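PDB 6MZO: inactive Zymogen C11 Protease from Parabacteroides distasonis, which is a clostripain-like cysteine peptidase caught as an inactive zymogen and probably cleaves peptide bonds once activated. Local coordinates for residues Y276-Y281 with S329-Y334; T118-S123 with C163-A168; A224-V229 with L323-Y328. All coordinates share one frame; numbering follows the deposited sequence.

Interaction 1. Residues Y276-Y281 with S329-Y334; sequences YDFDDY and SGLSIY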
ATOM      1  N   TYR A 276       4.941  -2.723  14.335  1.00 22.85           N
ATOM      2  CA  TYR A 276       5.772  -3.886  14.520  1.00 19.70           C
ATOM      3  C   TYR A 276       5.219  -5.071  13.727  1.00 23.56           C
ATOM      4  O   TYR A 276       4.183  -4.979  13.188  1.00 21.20           O
ATOM      5  CB  TYR A 276       5.812  -4.241  15.992  1.00 21.60           C
ATOM      6  CG  TYR A 276       6.538  -3.226  16.824  1.00 23.88           C
ATOM      7  CD1 TYR A 276       5.896  -2.140  17.347  1.00 26.50           C
ATOM      8  CD2 TYR A 276       7.859  -3.349  17.058  1.00 26.47           C
ATOM      9  CE1 TYR A 276       6.562  -1.211  18.095  1.00 27.17           C
ATOM     10  CE2 TYR A 276       8.531  -2.425  17.802  1.00 28.70           C
ATOM     11  CZ  TYR A 276       7.876  -1.362  18.323  1.00 26.70           C
ATOM     12  OH  TYR A 276       8.557  -0.449  19.060  1.00 28.99           O
ATOM     13  N   ASP A 277       5.938  -6.180  13.675  1.00 22.65           N
ATOM     14  CA  ASP A 277       5.439  -7.333  12.960  1.00 21.33           C
ATOM     15  C   ASP A 277       4.180  -7.868  13.624  1.00 23.02           C
ATOM     16  O   ASP A 277       4.142  -8.059  14.787  1.00 22.67           O
ATOM     17  CB  ASP A 277       6.470  -8.452  12.851  1.00 22.73           C
ATOM     18  CG  ASP A 277       5.934  -9.663  12.140  1.00 24.62           C
ATOM     19  OD1 ASP A 277       5.737  -9.563  10.956  1.00 24.61           O
ATOM     20  OD2 ASP A 277       5.672 -10.662  12.773  1.00 25.09           O
ATOM     21  N   PHE A 278       3.167  -8.122  12.822  1.00 21.69           N
ATOM     22  CA  PHE A 278       1.882  -8.574  13.292  1.00 20.35           C
ATOM     23  C   PHE A 278       1.899  -9.896  14.068  1.00 20.81           C
ATOM     24  O   PHE A 278       1.407  -9.990  15.135  1.00 20.84           O
ATOM     25  CB  PHE A 278       0.943  -8.609  12.097  1.00 20.56           C
ATOM     26  CG  PHE A 278      -0.501  -8.803  12.414  1.00 22.85           C
ATOM     27  CD1 PHE A 278      -1.040  -8.455  13.611  1.00 23.55           C
ATOM     28  CD2 PHE A 278      -1.321  -9.303  11.465  1.00 22.46           C
ATOM     29  CE1 PHE A 278      -2.372  -8.606  13.843  1.00 25.24           C
ATOM     30  CE2 PHE A 278      -2.654  -9.464  11.686  1.00 22.37           C
ATOM     31  CZ  PHE A 278      -3.183  -9.112  12.881  1.00 21.04           C
ATOM     32  N   ASP A 279       2.513 -10.905  13.481  1.00 22.73           N
ATOM     33  CA  ASP A 279       2.588 -12.206  14.097  1.00 22.74           C
ATOM     34  C   ASP A 279       3.350 -12.140  15.406  1.00 23.65           C
ATOM     35  O   ASP A 279       2.924 -12.670  16.365  1.00 24.84           O
ATOM     36  CB  ASP A 279       3.199 -13.223  13.118  1.00 24.66           C
ATOM     37  CG  ASP A 279       3.300 -14.625  13.684  1.00 26.83           C
ATOM     38  OD1 ASP A 279       4.058 -14.833  14.584  1.00 28.54           O
ATOM     39  OD2 ASP A 279       2.639 -15.496  13.168  1.00 32.81           O
ATOM     40  N   ASP A 280       4.471 -11.452  15.410  1.00 25.35           N
ATOM     41  CA  ASP A 280       5.266 -11.308  16.597  1.00 27.23           C
ATOM     42  C   ASP A 280       4.430 -10.702  17.735  1.00 25.60           C
ATOM     43  O   ASP A 280       4.409 -11.215  18.802  1.00 27.34           O
ATOM     44  CB  ASP A 280       6.502 -10.483  16.300  1.00 26.03           C
ATOM     45  CG  ASP A 280       7.589 -10.619  17.354  1.00 29.48           C
ATOM     46  OD1 ASP A 280       7.505 -11.504  18.166  1.00 30.49           O
ATOM     47  OD2 ASP A 280       8.495  -9.820  17.319  1.00 29.00           O
ATOM     48  N   TYR A 281       3.734  -9.622  17.451  1.00 22.73           N
ATOM     49  CA  TYR A 281       2.893  -8.989  18.449  1.00 22.44           C
ATOM     50  C   TYR A 281       1.832  -9.946  18.965  1.00 24.27           C
ATOM     51  O   TYR A 281       1.680 -10.131  20.131  1.00 25.06           O
ATOM     52  CB  TYR A 281       2.229  -7.756  17.871  1.00 19.07           C
ATOM     53  CG  TYR A 281       1.323  -7.014  18.812  1.00 21.23           C
ATOM     54  CD1 TYR A 281       1.719  -6.732  20.087  1.00 24.07           C
ATOM     55  CD2 TYR A 281       0.094  -6.586  18.404  1.00 24.65           C
ATOM     56  CE1 TYR A 281       0.890  -6.046  20.947  1.00 26.87           C
ATOM     57  CE2 TYR A 281      -0.736  -5.896  19.245  1.00 25.15           C
ATOM     58  CZ  TYR A 281      -0.322  -5.633  20.514  1.00 26.60           C
ATOM     59  OH  TYR A 281      -1.131  -4.958  21.352  1.00 30.83           O
ATOM     60  N   SER A 329       6.017 -11.582   8.975  1.00 23.70           N
ATOM     61  CA  SER A 329       4.695 -12.195   8.686  1.00 24.19           C
ATOM     62  C   SER A 329       4.018 -11.600   7.427  1.00 22.72           C
ATOM     63  O   SER A 329       3.014 -12.123   6.922  1.00 25.71           O
ATOM     64  CB  SER A 329       3.791 -12.044   9.940  1.00 25.69           C
ATOM     65  OG  SER A 329       3.437 -10.670  10.101  1.00 26.59           O
ATOM     66  N   GLY A 330       4.621 -10.532   6.887  1.00 22.55           N
ATOM     67  CA  GLY A 330       4.078  -9.843   5.696  1.00 22.26           C
ATOM     68  C   GLY A 330       3.080  -8.760   6.084  1.00 22.71           C
ATOM     69  O   GLY A 330       2.636  -8.030   5.239  1.00 22.63           O
ATOM     70  N   LEU A 331       2.756  -8.633   7.395  1.00 20.37           N
ATOM     71  CA  LEU A 331       1.851  -7.544   7.824  1.00 18.16           C
ATOM     72  C   LEU A 331       2.465  -6.851   9.046  1.00 18.56           C
ATOM     73  O   LEU A 331       2.970  -7.499   9.925  1.00 22.00           O
ATOM     74  CB  LEU A 331       0.446  -8.029   8.220  1.00 20.05           C
ATOM     75  CG  LEU A 331      -0.431  -8.423   6.988  1.00 20.31           C
ATOM     76  CD1 LEU A 331      -1.731  -9.033   7.535  1.00 20.85           C
ATOM     77  CD2 LEU A 331      -0.729  -7.202   6.213  1.00 18.65           C
ATOM     78  N   SER A 332       2.391  -5.519   9.028  1.00 17.52           N
ATOM     79  CA  SER A 332       2.692  -4.731  10.223  1.00 19.39           C
ATOM     80  C   SER A 332       1.385  -4.551  11.003  1.00 21.18           C
ATOM     81  O   SER A 332       0.254  -4.766  10.456  1.00 22.30           O
ATOM     82  CB  SER A 332       3.256  -3.358   9.821  1.00 26.13           C
ATOM     83  OG  SER A 332       4.521  -3.556   9.176  1.00 28.91           O
ATOM     84  N   ILE A 333       1.523  -4.054  12.248  1.00 21.10           N
ATOM     85  CA  ILE A 333       0.400  -3.828  13.118  1.00 19.30           C
ATOM     86  C   ILE A 333       0.770  -2.669  14.050  1.00 19.37           C
ATOM     87  O   ILE A 333       1.960  -2.529  14.459  1.00 21.82           O
ATOM     88  CB  ILE A 333       0.012  -5.068  13.909  1.00 21.90           C
ATOM     89  CG1 ILE A 333      -1.379  -4.961  14.472  1.00 22.36           C
ATOM     90  CG2 ILE A 333       1.038  -5.363  15.090  1.00 19.71           C
ATOM     91  CD1 ILE A 333      -2.536  -5.049  13.353  1.00 21.73           C
ATOM     92  N   TYR A 334      -0.221  -1.833  14.390  1.00 19.48           N
ATOM     93  CA  TYR A 334      -0.008  -0.863  15.497  1.00 21.54           C
ATOM     94  C   TYR A 334       0.078  -1.604  16.825  1.00 21.10           C
ATOM     95  O   TYR A 334      -0.745  -2.488  17.100  1.00 24.60           O
ATOM     96  CB  TYR A 334      -1.163   0.186  15.573  1.00 21.72           C
ATOM     97  CG  TYR A 334      -0.959   1.202  16.705  1.00 24.10           C
ATOM     98  CD1 TYR A 334       0.176   2.019  16.706  1.00 24.80           C
ATOM     99  CD2 TYR A 334      -1.896   1.329  17.762  1.00 23.17           C
ATOM    100  CE1 TYR A 334       0.416   2.900  17.761  1.00 26.84           C
ATOM    101  CE2 TYR A 334      -1.674   2.260  18.794  1.00 25.65           C
ATOM    102  CZ  TYR A 334      -0.520   3.024  18.769  1.00 28.37           C
ATOM    103  OH  TYR A 334      -0.299   3.949  19.761  1.00 29.19           O
TER
HETATM  104  O   HOH W   1       5.875  -8.348   8.439  1.00 23.53           O
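In a short antiparallel pair whose strand 275-277 leads into helix 278-283, Tyr-276 lies beside Ile-333 and Asp-277 beside Ser-332. Tyr-276 and Ile-333 are the hydrogen-bonded pair, with Tyr-276 N reaching Ile-333 O at 3.0 Å and Ile-333 N bonding back to Tyr-276 O. At the following, non-hydrogen-bonded pair the chain turns into the helix. Asp-277 is the N-cap of that helix: Asp-277 OD2 accepts from Asp-280 N at 3.0 Å. Asp-277 OD1 faces the neighbouring segment, where Ser-329 OG at 2.7 Å and Ser-329 N at 2.8 Å reach it from opposite faces of the carboxylate plane. A water bonded to Gly-330 N also donates to OD1, and with both oxygens engaged the carboxylate has little freedom to rotate. In the first helical turn Phe-278 N donates to Leu-331 O at 3.0 Å. Phe-278 CD1 packs on Ile-333 CB at 3.6 Å, and Phe-278 CD2 borders Leu-331 CB. The CG2 branch of Ile-333 meets Tyr-281 CD2 at 3.7 Å, the two side chains crossing at about a right angle. Beyond the pair, Phe-294 of helix 288-301 meets the Phe-278 ring edge-to-face.

Interaction 2. Residues T118-S123 with C163-A168; sequences TGWLPS and CYMSCA
The indole of Trp-120 has Cys-167 SG on one face, 3.1 Å above the ring plane and displaced toward the rim, while CD2 of its chain neighbour Leu-121 lies on the opposite face. Cys-167 SG approaches Trp-120 CE2 to 3.4 Å, a cysteine sulfur-aromatic contact. Two more partners sit at the ring edge. Tyr-164 O accepts from Trp-120 NE1 at 2.9 Å, a weak bond bent to 125° at the hydrogen, and Met-165 SD makes a Met-aromatic contact with Trp-120 CD1 at 3.7 Å. Next to the indole, Gly-119 CA comes within 3.3 Å of Cys-163 O as a CA-H...O contact; a CB on Gly-119 would point at that carbonyl oxygen and clash with it, and the positive phi also favours glycine. An alanine in place of Trp-120 would probably open a gap beside Cys-167 SG and leave Tyr-164 O without its indole N-H. Both segments are loops that follow the C-terminal ends of neighbouring parallel strands, 109-115 and 155-162, where peptidases of clan CD generally carry their catalytic groups. Val-170 of helix 168-173, which Cys-167 N-caps, and Trp-346 of helix 341-347 also pack against the indole.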
ATOM      1  N   THR A 118       4.447   9.146   5.027  1.00 65.07           N
ATOM      2  CA  THR A 118       4.190   8.370   6.252  1.00 62.30           C
ATOM      3  C   THR A 118       3.092   7.321   6.082  1.00 59.66           C
ATOM      4  O   THR A 118       2.605   6.752   7.057  1.00 58.81           O
ATOM      5  CB  THR A 118       3.788   9.285   7.433  1.00 60.03           C
ATOM      6  OG1 THR A 118       2.530   9.921   7.145  1.00 58.49           O
ATOM      7  CG2 THR A 118       4.878  10.333   7.683  1.00 55.74           C
ATOM      8  N   GLY A 119       2.694   7.080   4.841  1.00 57.54           N
ATOM      9  CA  GLY A 119       1.661   6.098   4.578  1.00 54.19           C
ATOM     10  C   GLY A 119       0.343   6.443   5.257  1.00 46.74           C
ATOM     11  O   GLY A 119      -0.167   7.561   5.164  1.00 47.91           O
ATOM     12  N   TRP A 120      -0.215   5.478   5.970  1.00 37.15           N
ATOM     13  CA  TRP A 120      -1.524   5.652   6.531  1.00 31.18           C
ATOM     14  C   TRP A 120      -1.578   6.328   7.917  1.00 37.66           C
ATOM     15  O   TRP A 120      -2.691   6.543   8.440  1.00 37.01           O
ATOM     16  CB  TRP A 120      -2.202   4.321   6.640  1.00 28.71           C
ATOM     17  CG  TRP A 120      -1.441   3.373   7.434  1.00 29.96           C
ATOM     18  CD1 TRP A 120      -0.325   2.678   7.054  1.00 26.37           C
ATOM     19  CD2 TRP A 120      -1.780   2.921   8.733  1.00 29.51           C
ATOM     20  NE1 TRP A 120       0.066   1.841   8.059  1.00 25.30           N
ATOM     21  CE2 TRP A 120      -0.829   1.958   9.098  1.00 27.66           C
ATOM     22  CE3 TRP A 120      -2.813   3.239   9.643  1.00 29.78           C
ATOM     23  CZ2 TRP A 120      -0.871   1.299  10.317  1.00 29.29           C
ATOM     24  CZ3 TRP A 120      -2.846   2.582  10.859  1.00 31.87           C
ATOM     25  CH2 TRP A 120      -1.875   1.648  11.203  1.00 32.38           C
ATOM     26  N   LEU A 121      -0.414   6.563   8.513  1.00 38.99           N
ATOM     27  CA  LEU A 121      -0.310   7.072   9.874  1.00 40.32           C
ATOM     28  C   LEU A 121      -0.700   8.536   9.876  1.00 49.21           C
ATOM     29  O   LEU A 121      -0.561   9.190   8.852  1.00 50.02           O
ATOM     30  CB  LEU A 121       1.097   6.867  10.384  1.00 39.90           C
ATOM     31  CG  LEU A 121       1.435   5.391  10.592  1.00 38.15           C
ATOM     32  CD1 LEU A 121       2.951   5.293  10.775  1.00 35.44           C
ATOM     33  CD2 LEU A 121       0.670   4.865  11.815  1.00 37.89           C
ATOM     34  N   PRO A 122      -1.209   9.042  11.019  1.00 53.50           N
ATOM     35  CA  PRO A 122      -1.774  10.402  11.062  1.00 59.10           C
ATOM     36  C   PRO A 122      -0.740  11.459  10.644  1.00 66.47           C
ATOM     37  O   PRO A 122       0.454  11.192  10.770  1.00 65.59           O
ATOM     38  CB  PRO A 122      -2.186  10.559  12.539  1.00 54.52           C
ATOM     39  CG  PRO A 122      -1.315   9.621  13.272  1.00 52.29           C
ATOM     40  CD  PRO A 122      -1.121   8.451  12.369  1.00 51.45           C
ATOM     41  N   SER A 123      -1.192  12.608  10.119  1.00 73.56           N
ATOM     42  CA  SER A 123      -0.289  13.718   9.761  1.00 76.01           C
ATOM     43  C   SER A 123       0.600  14.102  10.955  1.00 75.77           C
ATOM     44  O   SER A 123       1.817  14.271  10.827  1.00 72.53           O
ATOM     45  CB  SER A 123      -1.092  14.939   9.283  1.00 76.48           C
ATOM     46  N   CYS A 163       4.867   3.798   1.781  1.00 25.10           N
ATOM     47  CA  CYS A 163       5.352   3.114   2.977  1.00 25.43           C
ATOM     48  C   CYS A 163       4.260   2.593   3.879  1.00 26.58           C
ATOM     49  O   CYS A 163       3.228   3.241   4.132  1.00 25.31           O
ATOM     50  CB  CYS A 163       6.259   4.050   3.800  1.00 26.99           C
ATOM     51  SG  CYS A 163       7.639   4.723   2.839  1.00 35.96           S
ATOM     52  N   TYR A 164       4.577   1.424   4.467  1.00 25.20           N
ATOM     53  CA  TYR A 164       3.868   0.828   5.597  1.00 22.68           C
ATOM     54  C   TYR A 164       2.434   0.419   5.322  1.00 24.04           C
ATOM     55  O   TYR A 164       1.663   0.232   6.259  1.00 24.57           O
ATOM     56  CB  TYR A 164       3.907   1.777   6.799  1.00 24.43           C
ATOM     57  CG  TYR A 164       5.297   2.165   7.218  1.00 25.74           C
ATOM     58  CD1 TYR A 164       6.253   1.181   7.554  1.00 24.04           C
ATOM     59  CD2 TYR A 164       5.681   3.483   7.252  1.00 25.53           C
ATOM     60  CE1 TYR A 164       7.496   1.560   7.967  1.00 24.31           C
ATOM     61  CE2 TYR A 164       6.952   3.886   7.685  1.00 27.96           C
ATOM     62  CZ  TYR A 164       7.879   2.908   8.030  1.00 27.27           C
ATOM     63  OH  TYR A 164       9.132   3.257   8.447  1.00 30.81           O
ATOM     64  N   MET A 165       2.072   0.222   4.057  1.00 21.36           N
ATOM     65  CA  MET A 165       0.657   0.007   3.814  1.00 19.44           C
ATOM     66  C   MET A 165       0.231  -1.393   3.995  1.00 22.03           C
ATOM     67  O   MET A 165      -0.954  -1.680   4.102  1.00 22.19           O
ATOM     68  CB  MET A 165       0.243   0.501   2.373  1.00 19.54           C
ATOM     69  CG  MET A 165       0.421   2.003   2.223  1.00 19.85           C
ATOM     70  SD  MET A 165      -0.539   3.046   3.355  1.00 24.24           S
ATOM     71  CE  MET A 165      -2.176   2.930   2.542  1.00 24.41           C
ATOM     72  N   SER A 166       1.173  -2.347   3.965  1.00 19.52           N
ATOM     73  CA  SER A 166       0.795  -3.739   4.283  1.00 19.50           C
ATOM     74  C   SER A 166       0.712  -3.891   5.773  1.00 21.00           C
ATOM     75  O   SER A 166       1.695  -4.325   6.430  1.00 19.77           O
ATOM     76  CB  SER A 166       1.848  -4.756   3.757  1.00 20.25           C
ATOM     77  OG  SER A 166       1.717  -4.841   2.339  1.00 22.01           O
ATOM     78  N   CYS A 167      -0.427  -3.569   6.333  1.00 21.56           N
ATOM     79  CA  CYS A 167      -0.720  -3.803   7.733  1.00 22.66           C
ATOM     80  C   CYS A 167      -2.149  -4.230   7.840  1.00 22.80           C
ATOM     81  O   CYS A 167      -2.917  -4.029   6.910  1.00 24.22           O
ATOM     82  CB  CYS A 167      -0.511  -2.565   8.570  1.00 25.46           C
ATOM     83  SG  CYS A 167      -1.569  -1.164   8.023  1.00 28.15           S
ATOM     84  N   ALA A 168      -2.479  -4.881   8.921  1.00 20.74           N
ATOM     85  CA  ALA A 168      -3.810  -5.419   9.065  1.00 22.46           C
ATOM     86  C   ALA A 168      -4.818  -4.337   8.922  1.00 22.49           C
ATOM     87  O   ALA A 168      -5.915  -4.546   8.358  1.00 22.66           O
ATOM     88  CB  ALA A 168      -3.983  -6.103  10.386  1.00 23.58           C
TER

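Interaction 3. Residues A224-V229 with L323-Y328; sequences AGTISV and LPVNKY
Tyr-328 and Ile-227 supply the polar part of this contact, a hydrogen bond spanning two backbones that stay well separated: even the nearest CA atoms, those of Thr-226 and Tyr-328, are 8.9 Å apart. Tyr-328 OH donates to Ile-227 O at 2.8 Å. It meets that oxygen from above the carbonyl plane, 63° out of it, while the oxygen itself lies in the plane of the phenol ring, at its edge. The CB of Tyr-328 points toward strand 226-231, and chi1 (-179°) sets CG anti to the backbone N.

The van der Waals part falls mainly to Thr-226. Thr-226 CB lies 3.5 Å from Tyr-328 OH, and the methyl CG2 adds a looser touch on Tyr-328 CE1, the two side chains crossing obliquely. Farther along, Val-325 CG2 approaches Thr-226 CG2 at 4.5 Å. The hydroxyl of Thr-226 is employed elsewhere, bonded to Ser-184 OG and Thr-186 OG1.

Outside the pair, Gln-263 ties down the loop through Pro-324 O and the N atoms of Asn-326 and Lys-327, and Thr-307 packs on both Val-325 and Tyr-328. The contact thus joins a loop leaving the 310-313/321-324 hairpin to strand 226-231, the last but one of the nine-stranded mixed sheet that forms the core of this clostripain-type, clan CD fold.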
ATOM      1  N   ALA A 224      17.424  -4.185  -0.434  1.00 33.44           N
ATOM      2  CA  ALA A 224      16.519  -4.367   0.669  1.00 29.60           C
ATOM      3  C   ALA A 224      15.095  -4.016   0.254  1.00 30.77           C
ATOM      4  O   ALA A 224      14.883  -3.071  -0.512  1.00 34.86           O
ATOM      5  CB  ALA A 224      16.906  -3.514   1.836  1.00 31.39           C
ATOM      6  N   GLY A 225      14.152  -4.824   0.693  1.00 28.84           N
ATOM      7  CA  GLY A 225      12.753  -4.557   0.398  1.00 28.86           C
ATOM      8  C   GLY A 225      11.884  -5.661   0.979  1.00 28.39           C
ATOM      9  O   GLY A 225      12.351  -6.792   1.132  1.00 28.71           O
ATOM     10  N   THR A 226      10.641  -5.319   1.303  1.00 22.49           N
ATOM     11  CA  THR A 226       9.668  -6.266   1.828  1.00 22.50           C
ATOM     12  C   THR A 226       8.407  -6.094   1.039  1.00 24.01           C
ATOM     13  O   THR A 226       8.053  -4.919   0.733  1.00 24.17           O
ATOM     14  CB  THR A 226       9.356  -6.055   3.335  1.00 24.43           C
ATOM     15  OG1 THR A 226       8.709  -4.770   3.520  1.00 24.84           O
ATOM     16  CG2 THR A 226      10.646  -6.161   4.207  1.00 23.91           C
ATOM     17  N   ILE A 227       7.705  -7.198   0.711  1.00 20.69           N
ATOM     18  CA  ILE A 227       6.466  -7.082  -0.083  1.00 20.86           C
ATOM     19  C   ILE A 227       5.487  -8.138   0.421  1.00 21.03           C
ATOM     20  O   ILE A 227       5.888  -9.181   0.987  1.00 20.59           O
ATOM     21  CB  ILE A 227       6.778  -7.269  -1.604  1.00 23.52           C
ATOM     22  CG1 ILE A 227       5.580  -6.843  -2.488  1.00 26.75           C
ATOM     23  CG2 ILE A 227       7.312  -8.678  -1.849  1.00 27.04           C
ATOM     24  CD1 ILE A 227       5.493  -5.347  -2.411  1.00 27.16           C
ATOM     25  N   SER A 228       4.205  -7.840   0.303  1.00 17.22           N
ATOM     26  CA  SER A 228       3.152  -8.827   0.544  1.00 19.49           C
ATOM     27  C   SER A 228       1.912  -8.532  -0.213  1.00 21.28           C
ATOM     28  O   SER A 228       1.709  -7.393  -0.710  1.00 19.77           O
ATOM     29  CB  SER A 228       2.811  -8.917   2.025  1.00 20.93           C
ATOM     30  OG  SER A 228       2.428  -7.649   2.542  1.00 21.21           O
ATOM     31  N   VAL A 229       1.145  -9.598  -0.382  1.00 18.49           N
ATOM     32  CA  VAL A 229      -0.114  -9.513  -1.099  1.00 19.06           C
ATOM     33  C   VAL A 229      -1.237 -10.098  -0.246  1.00 20.15           C
ATOM     34  O   VAL A 229      -1.126 -11.271   0.200  1.00 21.37           O
ATOM     35  CB  VAL A 229      -0.067 -10.348  -2.385  1.00 20.63           C
ATOM     36  CG1 VAL A 229      -1.397 -10.215  -3.121  1.00 21.31           C
ATOM     37  CG2 VAL A 229       0.998  -9.878  -3.315  1.00 21.44           C
ATOM     38  N   LEU A 323      17.909  -2.219   8.936  1.00 39.11           N
ATOM     39  CA  LEU A 323      17.616  -2.974  10.134  1.00 36.74           C
ATOM     40  C   LEU A 323      17.282  -4.404   9.735  1.00 37.10           C
ATOM     41  O   LEU A 323      16.629  -4.641   8.743  1.00 35.94           O
ATOM     42  CB  LEU A 323      16.419  -2.329  10.902  1.00 38.96           C
ATOM     43  CG  LEU A 323      16.638  -0.907  11.420  1.00 42.54           C
ATOM     44  CD1 LEU A 323      15.337  -0.396  12.073  1.00 41.77           C
ATOM     45  CD2 LEU A 323      17.760  -0.824  12.430  1.00 46.51           C
ATOM     46  N   PRO A 324      17.666  -5.377  10.542  1.00 34.71           N
ATOM     47  CA  PRO A 324      17.449  -6.817  10.334  1.00 35.42           C
ATOM     48  C   PRO A 324      15.973  -7.206  10.398  1.00 34.81           C
ATOM     49  O   PRO A 324      15.243  -6.747  11.268  1.00 31.27           O
ATOM     50  CB  PRO A 324      18.270  -7.453  11.478  1.00 39.13           C
ATOM     51  CG  PRO A 324      18.147  -6.408  12.564  1.00 38.20           C
ATOM     52  CD  PRO A 324      18.421  -5.142  11.790  1.00 37.29           C
ATOM     53  N   VAL A 325      15.536  -7.982   9.402  1.00 32.42           N
ATOM     54  CA  VAL A 325      14.196  -8.578   9.407  1.00 29.19           C
ATOM     55  C   VAL A 325      14.394  -9.982   9.874  1.00 30.95           C
ATOM     56  O   VAL A 325      14.758 -10.856   9.085  1.00 32.68           O
ATOM     57  CB  VAL A 325      13.560  -8.555   8.027  1.00 28.29           C
ATOM     58  CG1 VAL A 325      12.196  -9.281   8.066  1.00 29.10           C
ATOM     59  CG2 VAL A 325      13.330  -7.098   7.636  1.00 28.48           C
ATOM     60  N   ASN A 326      14.231 -10.170  11.192  1.00 34.00           N
ATOM     61  CA  ASN A 326      14.424 -11.483  11.788  1.00 35.93           C
ATOM     62  C   ASN A 326      13.120 -12.282  11.856  1.00 34.94           C
ATOM     63  O   ASN A 326      13.170 -13.503  11.877  1.00 39.66           O
ATOM     64  CB  ASN A 326      15.027 -11.376  13.201  1.00 39.16           C
ATOM     65  CG  ASN A 326      16.407 -10.712  13.223  1.00 48.10           C
ATOM     66  OD1 ASN A 326      16.680  -9.858  14.074  1.00 51.55           O
ATOM     67  ND2 ASN A 326      17.272 -11.085  12.284  1.00 49.58           N
ATOM     68  N   LYS A 327      11.964 -11.604  11.878  1.00 30.47           N
ATOM     69  CA  LYS A 327      10.626 -12.235  11.884  1.00 29.39           C
ATOM     70  C   LYS A 327       9.829 -11.525  10.835  1.00 31.73           C
ATOM     71  O   LYS A 327       9.851 -10.301  10.808  1.00 30.84           O
ATOM     72  CB  LYS A 327       9.906 -12.113  13.228  1.00 30.76           C
ATOM     73  CG  LYS A 327      10.677 -12.971  14.327  1.00 29.74           C
ATOM     74  CD  LYS A 327      10.014 -12.819  15.651  1.00 35.40           C
ATOM     75  CE  LYS A 327      10.776 -13.659  16.703  1.00 44.72           C
ATOM     76  NZ  LYS A 327      10.202 -13.403  18.063  1.00 50.59           N
ATOM     77  N   TYR A 328       9.133 -12.259   9.970  1.00 27.15           N
ATOM     78  CA  TYR A 328       8.457 -11.535   8.874  1.00 25.10           C
ATOM     79  C   TYR A 328       7.150 -12.205   8.560  1.00 22.70           C
ATOM     80  O   TYR A 328       7.149 -13.308   7.921  1.00 27.79           O
ATOM     81  CB  TYR A 328       9.378 -11.517   7.635  1.00 24.34           C
ATOM     82  CG  TYR A 328       8.743 -10.766   6.501  1.00 24.51           C
ATOM     83  CD1 TYR A 328       8.548  -9.431   6.621  1.00 23.73           C
ATOM     84  CD2 TYR A 328       8.344 -11.414   5.301  1.00 25.09           C
ATOM     85  CE1 TYR A 328       7.912  -8.682   5.620  1.00 21.07           C
ATOM     86  CE2 TYR A 328       7.720 -10.667   4.268  1.00 25.55           C
ATOM     87  CZ  TYR A 328       7.523  -9.320   4.455  1.00 23.30           C
ATOM     88  OH  TYR A 328       6.888  -8.566   3.506  1.00 23.45           O
TER

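Overall arrangement
Three contacts, each joining segments distant in sequence, meet in one region. Interactions 1 and 2, with centres about 13 Å apart, are stitched by backbone: Ser-332 N lies 2.9 Å from Ser-166 O, and Ser-332 O lies 3.1 Å from Ala-168 N. Segment 323-328 runs directly into 329-334, and interactions 1 and 3, about 11 Å apart between centres, are also joined where Ser-228 OG bonds Gly-330 O at 2.7 Å. That same serine hydroxyl meets Ser-166 OG at 2.9 Å, linking interactions 2 and 3 (about 15 Å between centres). The loops of interaction 2 probably border the active site, as in related clan CD peptidases. In interaction 1 the Tyr-334 side chain lies about 5 Å from a bound glycerol, probably from the crystallisation liquor.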